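Local coordinates for protein Non-ribosomal peptide synthetase (Methanobrevibacter ruminantium, PDB 6VTJ) that probably releases a carrier-bound peptide by reducing its thioester, pairing a phosphopantetheine-carrying thiolation domain with a Rossmann-type reductase domain in an archaeal non-ribosomal peptide synthetase, at residues A[96-101]-A[292-297]; A[104-109]-A[299-304]; A[400-405]-A[475-480]. All coordinates share one frame; numbering follows the deposited sequence.

Interaction 1. Residues A[96-101]-A[292-297]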
loop_
_atom_site.group_PDB
_atom_site.type_symbol
_atom_site.label_atom_id
_atom_site.label_comp_id
_atom_site.label_asym_id
_atom_site.label_seq_id
_atom_site.Cartn_x
_atom_site.Cartn_y
_atom_site.Cartn_z
ATOM N N ASP A 96 -0.920 -2.034 -22.446
ATOM C CA ASP A 96 -1.996 -2.026 -23.431
ATOM C C ASP A 96 -3.360 -1.960 -22.759
ATOM O O ASP A 96 -4.250 -1.233 -23.212
ATOM C CB ASP A 96 -1.900 -3.270 -24.315
ATOM C CG ASP A 96 -0.697 -3.236 -25.240
ATOM O OD1 ASP A 96 -0.379 -2.161 -25.796
ATOM O OD2 ASP A 96 -0.066 -4.295 -25.416
ATOM N N ILE A 97 -3.556 -2.736 -21.694
ATOM C CA ILE A 97 -4.797 -2.642 -20.931
ATOM C C ILE A 97 -5.020 -1.208 -20.453
ATOM O O ILE A 97 -6.136 -0.682 -20.524
ATOM C CB ILE A 97 -4.781 -3.656 -19.768
ATOM C CG1 ILE A 97 -4.822 -5.073 -20.335
ATOM C CG2 ILE A 97 -5.972 -3.468 -18.864
ATOM C CD1 ILE A 97 -4.510 -6.138 -19.320
ATOM N N ILE A 98 -3.952 -0.534 -20.019
ATOM C CA ILE A 98 -4.082 0.818 -19.488
ATOM C C ILE A 98 -4.471 1.792 -20.593
ATOM O O ILE A 98 -5.406 2.591 -20.440
ATOM C CB ILE A 98 -2.773 1.238 -18.798
ATOM C CG1 ILE A 98 -2.682 0.600 -17.411
ATOM C CG2 ILE A 98 -2.674 2.746 -18.701
ATOM C CD1 ILE A 98 -1.256 0.396 -16.958
ATOM N N LYS A 99 -3.774 1.726 -21.733
ATOM C CA LYS A 99 -3.958 2.714 -22.791
ATOM C C LYS A 99 -5.142 2.416 -23.708
ATOM O O LYS A 99 -5.627 3.333 -24.380
ATOM C CB LYS A 99 -2.680 2.831 -23.623
ATOM C CG LYS A 99 -1.513 3.443 -22.868
ATOM C CD LYS A 99 -0.235 3.325 -23.674
ATOM C CE LYS A 99 0.926 4.049 -23.007
ATOM N NZ LYS A 99 2.246 3.497 -23.452
ATOM N N ASN A 100 -5.628 1.175 -23.751
ATOM C CA ASN A 100 -6.716 0.816 -24.664
ATOM C C ASN A 100 -8.044 1.062 -23.956
ATOM O O ASN A 100 -8.747 0.144 -23.528
ATOM C CB ASN A 100 -6.590 -0.630 -25.125
ATOM C CG ASN A 100 -7.764 -1.066 -25.970
ATOM O OD1 ASN A 100 -8.155 -0.369 -26.917
ATOM N ND2 ASN A 100 -8.356 -2.211 -25.621
ATOM N N TYR A 101 -8.398 2.337 -23.848
ATOM C CA TYR A 101 -9.530 2.725 -23.022
ATOM C C TYR A 101 -9.898 4.153 -23.364
ATOM O O TYR A 101 -9.022 4.981 -23.639
ATOM C CB TYR A 101 -9.195 2.600 -21.525
ATOM C CG TYR A 101 -10.407 2.496 -20.612
ATOM C CD1 TYR A 101 -10.969 1.262 -20.306
ATOM C CD2 TYR A 101 -10.966 3.624 -20.045
ATOM C CE1 TYR A 101 -12.063 1.161 -19.465
ATOM C CE2 TYR A 101 -12.071 3.535 -19.204
ATOM C CZ TYR A 101 -12.614 2.303 -18.921
ATOM O OH TYR A 101 -13.705 2.209 -18.093
ATOM N N TYR A 292 1.963 -3.029 -8.009
ATOM C CA TYR A 292 0.977 -2.687 -6.996
ATOM C C TYR A 292 0.239 -1.415 -7.381
ATOM O O TYR A 292 -0.998 -1.357 -7.327
ATOM C CB TYR A 292 1.654 -2.535 -5.641
ATOM C CG TYR A 292 0.757 -1.875 -4.632
ATOM C CD1 TYR A 292 -0.308 -2.565 -4.085
ATOM C CD2 TYR A 292 0.959 -0.554 -4.243
ATOM C CE1 TYR A 292 -1.143 -1.970 -3.167
ATOM C CE2 TYR A 292 0.132 0.048 -3.335
ATOM C CZ TYR A 292 -0.920 -0.671 -2.801
ATOM O OH TYR A 292 -1.761 -0.092 -1.904
ATOM N N VAL A 293 0.984 -0.391 -7.792
ATOM C CA VAL A 293 0.359 0.834 -8.273
ATOM C C VAL A 293 -0.538 0.541 -9.467
ATOM O O VAL A 293 -1.650 1.083 -9.580
ATOM C CB VAL A 293 1.433 1.878 -8.624
ATOM C CG1 VAL A 293 0.758 3.181 -9.086
ATOM C CG2 VAL A 293 2.345 2.115 -7.432
ATOM N N CYS A 294 -0.089 -0.346 -10.357
ATOM C CA CYS A 294 -0.871 -0.667 -11.544
ATOM C C CYS A 294 -2.177 -1.356 -11.181
ATOM O O CYS A 294 -3.239 -1.005 -11.710
ATOM C CB CYS A 294 -0.047 -1.530 -12.508
ATOM S SG CYS A 294 -0.979 -2.073 -13.945
ATOM N N SER A 295 -2.118 -2.378 -10.319
ATOM C CA SER A 295 -3.344 -3.062 -9.912
ATOM C C SER A 295 -4.320 -2.106 -9.221
ATOM O O SER A 295 -5.536 -2.176 -9.449
ATOM C CB SER A 295 -3.024 -4.261 -9.006
ATOM O OG SER A 295 -2.452 -3.882 -7.748
ATOM N N LYS A 296 -3.818 -1.210 -8.364
ATOM C CA LYS A 296 -4.742 -0.280 -7.716
ATOM C C LYS A 296 -5.363 0.675 -8.740
ATOM O O LYS A 296 -6.554 1.012 -8.653
ATOM C CB LYS A 296 -4.022 0.493 -6.614
ATOM C CG LYS A 296 -3.518 -0.366 -5.460
ATOM C CD LYS A 296 -4.636 -1.138 -4.773
ATOM C CE LYS A 296 -5.557 -0.226 -3.987
ATOM N NZ LYS A 296 -6.420 -1.033 -3.101
ATOM N N PHE A 297 -4.570 1.118 -9.721
ATOM C CA PHE A 297 -5.101 1.979 -10.767
ATOM C C PHE A 297 -6.203 1.277 -11.552
ATOM O O PHE A 297 -7.246 1.881 -11.856
ATOM C CB PHE A 297 -3.973 2.421 -11.705
ATOM C CG PHE A 297 -4.463 3.075 -12.970
ATOM C CD1 PHE A 297 -4.737 2.310 -14.113
ATOM C CD2 PHE A 297 -4.660 4.448 -13.022
ATOM C CE1 PHE A 297 -5.210 2.905 -15.278
ATOM C CE2 PHE A 297 -5.122 5.055 -14.191
ATOM C CZ PHE A 297 -5.397 4.274 -15.327
#
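Ile98 makes every apolar contact between residues 96-101 and 292-297, reaching with its longer branch to Cys294 and Phe297. Its terminal CD1 lies 3.9 Å from Cys294 SG, while CG1, one carbon further back, is 4.0 Å from Phe297 CE1. This branch leaves anti to the carbonyl carbon (chi1 -78°), directed toward helix 291-308, and it comes to the Phe297 ring at a slant. Cys294 and Phe297 are one helical turn apart, so together they receive the isoleucine. All three are buried, and the loop residue Tyr283 also packs on Ile98, with Leu282 and Tyr103 against Phe297.

The polar contacts run within each segment or to neighbouring elements. Ser295 OG donates to Tyr292 O at 2.9 Å, meeting the C=O at 117°, and Lys296 N reaches the same oxygen from the same face of its plane at 3.0 Å. The serine hydroxyl is also bonded to Asn234 of helix 229-246. Aliphatic Lys296 CG sits 3.6 Å above one face of the Tyr292 ring, toward its rim, and Lys296 NZ bonds to Ile256 O.

Within these two segments Ile98 alone packs helix 94-99 against the start of helix 291-308, which lies in the Rossmann-type reductase domain. Tyr292 and Lys296 have the Tyr-x-x-x-Lys spacing of the short-chain dehydrogenase/reductase signature, so the contact uses a different side of the turn that carries this sequence motif.

Interaction 2. Residues A[104-109]-A[299-304]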
loop_
_atom_site.group_PDB
_atom_site.type_symbol
_atom_site.label_atom_id
_atom_site.label_comp_id
_atom_site.label_asym_id
_atom_site.label_seq_id
_atom_site.Cartn_x
_atom_site.Cartn_y
_atom_site.Cartn_z
ATOM N N GLY A 104 -13.196 9.247 -21.405
ATOM C CA GLY A 104 -14.034 10.435 -21.460
ATOM C C GLY A 104 -15.098 10.470 -20.379
ATOM O O GLY A 104 -15.238 11.465 -19.659
ATOM N N GLU A 105 -15.865 9.381 -20.248
ATOM C CA GLU A 105 -16.989 9.368 -19.312
ATOM C C GLU A 105 -16.523 9.435 -17.857
ATOM O O GLU A 105 -17.125 10.136 -17.022
ATOM C CB GLU A 105 -17.829 8.114 -19.540
ATOM C CG GLU A 105 -18.701 8.169 -20.779
ATOM C CD GLU A 105 -19.782 7.105 -20.763
ATOM O OE1 GLU A 105 -19.590 6.043 -21.402
ATOM O OE2 GLU A 105 -20.823 7.330 -20.103
ATOM N N ILE A 106 -15.470 8.689 -17.530
ATOM C CA ILE A 106 -14.882 8.776 -16.198
ATOM C C ILE A 106 -14.459 10.211 -15.896
ATOM O O ILE A 106 -14.748 10.738 -14.820
ATOM C CB ILE A 106 -13.704 7.793 -16.077
ATOM C CG1 ILE A 106 -14.226 6.383 -15.852
ATOM C CG2 ILE A 106 -12.763 8.219 -14.977
ATOM C CD1 ILE A 106 -13.149 5.351 -15.738
ATOM N N ASN A 107 -13.768 10.862 -16.844
ATOM C CA ASN A 107 -13.273 12.221 -16.623
ATOM C C ASN A 107 -14.423 13.203 -16.422
ATOM O O ASN A 107 -14.333 14.136 -15.601
ATOM C CB ASN A 107 -12.389 12.650 -17.798
ATOM C CG ASN A 107 -11.002 12.041 -17.728
ATOM O OD1 ASN A 107 -10.560 11.658 -16.646
ATOM N ND2 ASN A 107 -10.300 11.957 -18.871
ATOM N N GLU A 108 -15.521 13.000 -17.155
ATOM C CA GLU A 108 -16.708 13.821 -16.952
ATOM C C GLU A 108 -17.254 13.655 -15.538
ATOM O O GLU A 108 -17.656 14.638 -14.899
ATOM C CB GLU A 108 -17.775 13.467 -17.991
ATOM C CG GLU A 108 -17.806 14.409 -19.189
ATOM N N LEU A 109 -17.294 12.420 -15.036
ATOM C CA LEU A 109 -17.745 12.221 -13.661
ATOM C C LEU A 109 -16.788 12.886 -12.680
ATOM O O LEU A 109 -17.215 13.547 -11.726
ATOM C CB LEU A 109 -17.854 10.730 -13.340
ATOM C CG LEU A 109 -19.098 9.925 -13.690
ATOM C CD1 LEU A 109 -19.103 8.646 -12.866
ATOM C CD2 LEU A 109 -20.377 10.725 -13.473
ATOM N N ALA A 299 -8.087 -1.118 -10.529
ATOM C CA ALA A 299 -9.252 -1.185 -9.660
ATOM C C ALA A 299 -10.025 0.137 -9.644
ATOM O O ALA A 299 -11.260 0.144 -9.731
ATOM C CB ALA A 299 -8.805 -1.586 -8.263
ATOM N N GLU A 300 -9.314 1.266 -9.542
ATOM C CA GLU A 300 -9.974 2.569 -9.559
ATOM C C GLU A 300 -10.768 2.747 -10.838
ATOM O O GLU A 300 -11.905 3.230 -10.819
ATOM C CB GLU A 300 -8.945 3.698 -9.414
ATOM C CG GLU A 300 -8.469 3.959 -7.972
ATOM C CD GLU A 300 -7.773 5.306 -7.782
ATOM O OE1 GLU A 300 -7.957 6.208 -8.623
ATOM O OE2 GLU A 300 -7.054 5.476 -6.769
ATOM N N ARG A 301 -10.163 2.393 -11.971
ATOM C CA ARG A 301 -10.857 2.531 -13.250
ATOM C C ARG A 301 -12.099 1.648 -13.313
ATOM O O ARG A 301 -13.131 2.064 -13.845
ATOM C CB ARG A 301 -9.915 2.197 -14.399
ATOM C CG ARG A 301 -10.470 2.541 -15.772
ATOM C CD ARG A 301 -9.421 2.258 -16.837
ATOM N NE ARG A 301 -9.301 0.830 -17.097
ATOM C CZ ARG A 301 -8.501 0.297 -18.014
ATOM N NH1 ARG A 301 -7.718 1.069 -18.764
ATOM N NH2 ARG A 301 -8.480 -1.020 -18.174
ATOM N N ALA A 302 -12.030 0.427 -12.773
ATOM C CA ALA A 302 -13.232 -0.406 -12.728
ATOM C C ALA A 302 -14.327 0.238 -11.878
ATOM O O ALA A 302 -15.525 0.209 -12.240
ATOM C CB ALA A 302 -12.887 -1.795 -12.198
ATOM N N VAL A 303 -13.939 0.819 -10.739
ATOM C CA VAL A 303 -14.921 1.413 -9.841
ATOM C C VAL A 303 -15.614 2.586 -10.528
ATOM O O VAL A 303 -16.850 2.688 -10.544
ATOM C CB VAL A 303 -14.248 1.835 -8.523
ATOM C CG1 VAL A 303 -15.199 2.688 -7.702
ATOM C CG2 VAL A 303 -13.777 0.614 -7.729
ATOM N N LEU A 304 -14.824 3.469 -11.151
ATOM C CA LEU A 304 -15.402 4.631 -11.829
ATOM C C LEU A 304 -16.205 4.233 -13.078
ATOM O O LEU A 304 -17.213 4.881 -13.399
ATOM C CB LEU A 304 -14.294 5.627 -12.179
ATOM C CG LEU A 304 -13.672 6.356 -10.975
ATOM C CD1 LEU A 304 -12.372 7.093 -11.320
ATOM C CD2 LEU A 304 -14.679 7.331 -10.381
#
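Ile106 and Leu304 bring two helices together nearly at right angles: their CA atoms are 6.0 Å apart, and the axes of segments 104-109 and 299-304 approach to 10.5 Å with a crossing angle of 78°. The two side chains themselves also cross at about a right angle. Ile106 CD1 lies against Leu304 CB at 3.7 Å, and the short branch, Ile106 CG2, meets the Leu304 CD1 methyl at 3.8 Å, so both arms of the isoleucine bear on one leucine. Its longer arm, set beside the backbone N (chi1 -79°), also reaches the preceding turn of helix 291-308, where CD1 is 3.9 Å from Arg301 CG and touches the backbone oxygen of that residue.

Helix 291-308 joins strands 252-258 and 313-322, which pair in parallel, and is therefore the helix of a beta-alpha-beta crossover in the Rossmann-type sheet. Leu304 also packs on Ile315 of the second of these strands, between the sheet and helix 104-111. An alanine in place of Ile106 would probably strip Leu304 CB and CD1 and Arg301 CG of the branches that pack on them, opening a gap at the crossing.

Of the Arg301 side chain it is CG that takes part here. The chain bends at chi3 (76°), and the guanidinium goes to other partners: NH1 bonds to Tyr103 OH and to Ile97 O, and the group makes a cation-pi contact with Tyr101. One turn beyond Ile106, Leu109 reaches Leu304 more loosely, its CD1 4.2 Å from Leu304 O, and packs further along helix 291-308 on Ala307 and Thr308.

Interaction 3. Residues A[400-405]-A[475-480]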
loop_
_atom_site.group_PDB
_atom_site.type_symbol
_atom_site.label_atom_id
_atom_site.label_comp_id
_atom_site.label_asym_id
_atom_site.label_seq_id
_atom_site.Cartn_x
_atom_site.Cartn_y
_atom_site.Cartn_z
ATOM N N VAL A 400 14.046 11.638 12.771
ATOM C CA VAL A 400 15.343 11.372 13.387
ATOM C C VAL A 400 15.490 12.132 14.705
ATOM O O VAL A 400 16.122 11.630 15.636
ATOM C CB VAL A 400 16.478 11.678 12.389
ATOM C CG1 VAL A 400 17.802 11.866 13.098
ATOM C CG2 VAL A 400 16.617 10.518 11.408
ATOM N N ASP A 401 14.901 13.325 14.831
ATOM C CA ASP A 401 14.894 13.997 16.127
ATOM C C ASP A 401 14.209 13.136 17.172
ATOM O O ASP A 401 14.693 13.027 18.307
ATOM C CB ASP A 401 14.204 15.361 16.040
ATOM C CG ASP A 401 15.030 16.396 15.278
ATOM O OD1 ASP A 401 16.205 16.106 14.942
ATOM O OD2 ASP A 401 14.487 17.487 14.979
ATOM N N ALA A 402 13.085 12.505 16.802
ATOM C CA ALA A 402 12.422 11.587 17.734
ATOM C C ALA A 402 13.276 10.348 18.028
ATOM O O ALA A 402 13.352 9.892 19.176
ATOM C CB ALA A 402 11.061 11.175 17.179
ATOM N N LEU A 403 13.904 9.771 17.005
ATOM C CA LEU A 403 14.699 8.566 17.227
ATOM C C LEU A 403 15.917 8.853 18.101
ATOM O O LEU A 403 16.303 8.022 18.926
ATOM C CB LEU A 403 15.140 7.969 15.899
ATOM C CG LEU A 403 14.155 6.989 15.280
ATOM C CD1 LEU A 403 14.700 6.535 13.937
ATOM C CD2 LEU A 403 13.905 5.814 16.226
ATOM N N ASN A 404 16.528 10.025 17.957
ATOM C CA ASN A 404 17.737 10.307 18.729
ATOM C C ASN A 404 17.479 10.488 20.225
ATOM O O ASN A 404 18.444 10.514 20.998
ATOM C CB ASN A 404 18.444 11.543 18.175
ATOM C CG ASN A 404 19.317 11.218 16.998
ATOM O OD1 ASN A 404 19.621 10.053 16.751
ATOM N ND2 ASN A 404 19.732 12.239 16.259
ATOM N N THR A 405 16.225 10.626 20.667
ATOM C CA THR A 405 16.005 10.641 22.112
ATOM C C THR A 405 16.241 9.272 22.743
ATOM O O THR A 405 16.296 9.172 23.973
ATOM C CB THR A 405 14.597 11.142 22.453
ATOM O OG1 THR A 405 13.629 10.147 22.101
ATOM C CG2 THR A 405 14.291 12.431 21.716
ATOM N N GLU A 475 5.775 13.538 20.673
ATOM C CA GLU A 475 5.106 12.592 21.561
ATOM C C GLU A 475 4.495 11.444 20.767
ATOM O O GLU A 475 4.679 10.267 21.110
ATOM C CB GLU A 475 4.043 13.312 22.404
ATOM C CG GLU A 475 4.608 14.440 23.308
ATOM C CD GLU A 475 4.301 15.861 22.786
ATOM O OE1 GLU A 475 3.631 16.630 23.522
ATOM O OE2 GLU A 475 4.724 16.209 21.643
ATOM N N TYR A 476 3.778 11.760 19.681
ATOM C CA TYR A 476 3.216 10.676 18.889
ATOM C C TYR A 476 4.328 9.783 18.365
ATOM O O TYR A 476 4.262 8.549 18.492
ATOM C CB TYR A 476 2.368 11.215 17.739
ATOM C CG TYR A 476 2.130 10.178 16.689
ATOM C CD1 TYR A 476 1.268 9.118 16.925
ATOM C CD2 TYR A 476 2.790 10.236 15.468
ATOM C CE1 TYR A 476 1.052 8.167 15.971
ATOM C CE2 TYR A 476 2.573 9.293 14.499
ATOM C CZ TYR A 476 1.710 8.259 14.757
ATOM O OH TYR A 476 1.499 7.307 13.789
ATOM N N LEU A 477 5.394 10.398 17.834
ATOM C CA LEU A 477 6.492 9.597 17.304
ATOM C C LEU A 477 7.108 8.751 18.411
ATOM O O LEU A 477 7.454 7.584 18.188
ATOM C CB LEU A 477 7.534 10.493 16.621
ATOM C CG LEU A 477 7.087 11.157 15.304
ATOM C CD1 LEU A 477 8.167 12.095 14.759
ATOM C CD2 LEU A 477 6.677 10.116 14.229
ATOM N N LYS A 478 7.174 9.285 19.636
ATOM C CA LYS A 478 7.738 8.465 20.707
ATOM C C LYS A 478 6.829 7.285 21.010
ATOM O O LYS A 478 7.308 6.146 21.146
ATOM C CB LYS A 478 7.987 9.302 21.959
ATOM C CG LYS A 478 9.166 10.234 21.823
ATOM C CD LYS A 478 9.300 11.142 23.033
ATOM C CE LYS A 478 10.405 12.153 22.812
ATOM N NZ LYS A 478 10.369 13.267 23.810
ATOM N N ARG A 479 5.510 7.528 21.064
ATOM C CA ARG A 479 4.572 6.421 21.212
ATOM C C ARG A 479 4.851 5.373 20.151
ATOM O O ARG A 479 5.007 4.180 20.455
ATOM C CB ARG A 479 3.118 6.909 21.118
ATOM C CG ARG A 479 2.661 7.797 22.281
ATOM C CD ARG A 479 1.150 7.800 22.437
ATOM N NE ARG A 479 0.475 8.576 21.397
ATOM C CZ ARG A 479 0.527 9.903 21.295
ATOM N NH1 ARG A 479 1.219 10.619 22.173
ATOM N NH2 ARG A 479 -0.121 10.521 20.316
ATOM N N LEU A 480 5.028 5.831 18.908
ATOM C CA LEU A 480 5.217 4.904 17.800
ATOM C C LEU A 480 6.496 4.108 18.005
ATOM O O LEU A 480 6.498 2.864 17.965
ATOM C CB LEU A 480 5.256 5.686 16.483
ATOM C CG LEU A 480 5.382 4.941 15.154
ATOM C CD1 LEU A 480 4.762 5.762 14.057
ATOM C CD2 LEU A 480 6.856 4.647 14.837
#
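Leu477 and Lys478 are the two residues of segment 475-480 that meet segment 400-405, the first through Ala402 and the second through Thr405.

Leu477 makes the close approach. Its CB is 3.6 Å from Ala402 CB, and its CD1 adds a second touch on the same methyl at 3.9 Å. The small alanine lets the backbones come near, with the CA atoms of Ala402 and Leu477 6.3 Å apart. Leu477 also rests on Met363 of strand 360-365, and Ala402 packs in addition on Phe481, one turn beyond Leu477 in helix 474-485.

Lys478 stretches out beyond CG and crosses the Thr405 side chain at about a right angle. Lys478 CE is 3.9 Å from Thr405 OG1 and 4.0 Å from Thr405 CG2, while its NZ forms a salt bridge with Glu474. Thr405 OG1, between the backbone N and the carbonyl carbon (chi1 72°), donates to Ala402 O at 2.9 Å and meets that C=O at 153°.

The contact joins helices 396-403 and 474-485 in the C-terminal part of the chain. Because the lysine charge and the threonine hydroxyl each have their own partner, what passes between the segments is van der Waals packing: tight at the buried methyl, looser at the more exposed threonine-lysine pair.

In the fold
Interactions 1 and 2 share helix 291-308, its start packing on helix 94-99 and its middle on helix 104-111, the next helix in the chain. Their centres are about 12 Å apart, and Arg301 of interaction 2 reaches back to the backbone of segment 96-101. The three touching residues of interaction 1 are all buried and join aliphatic, thiol and aromatic groups; interaction 2 is partly buried and mostly aliphatic. Interaction 3 lies on the other side of the chain's centre, with its centre about 38 Å from that of interaction 1 and about 41 Å from that of interaction 2. It holds a separate helix pair and grades from a buried alanine-leucine contact to a threonine-lysine edge near the surface.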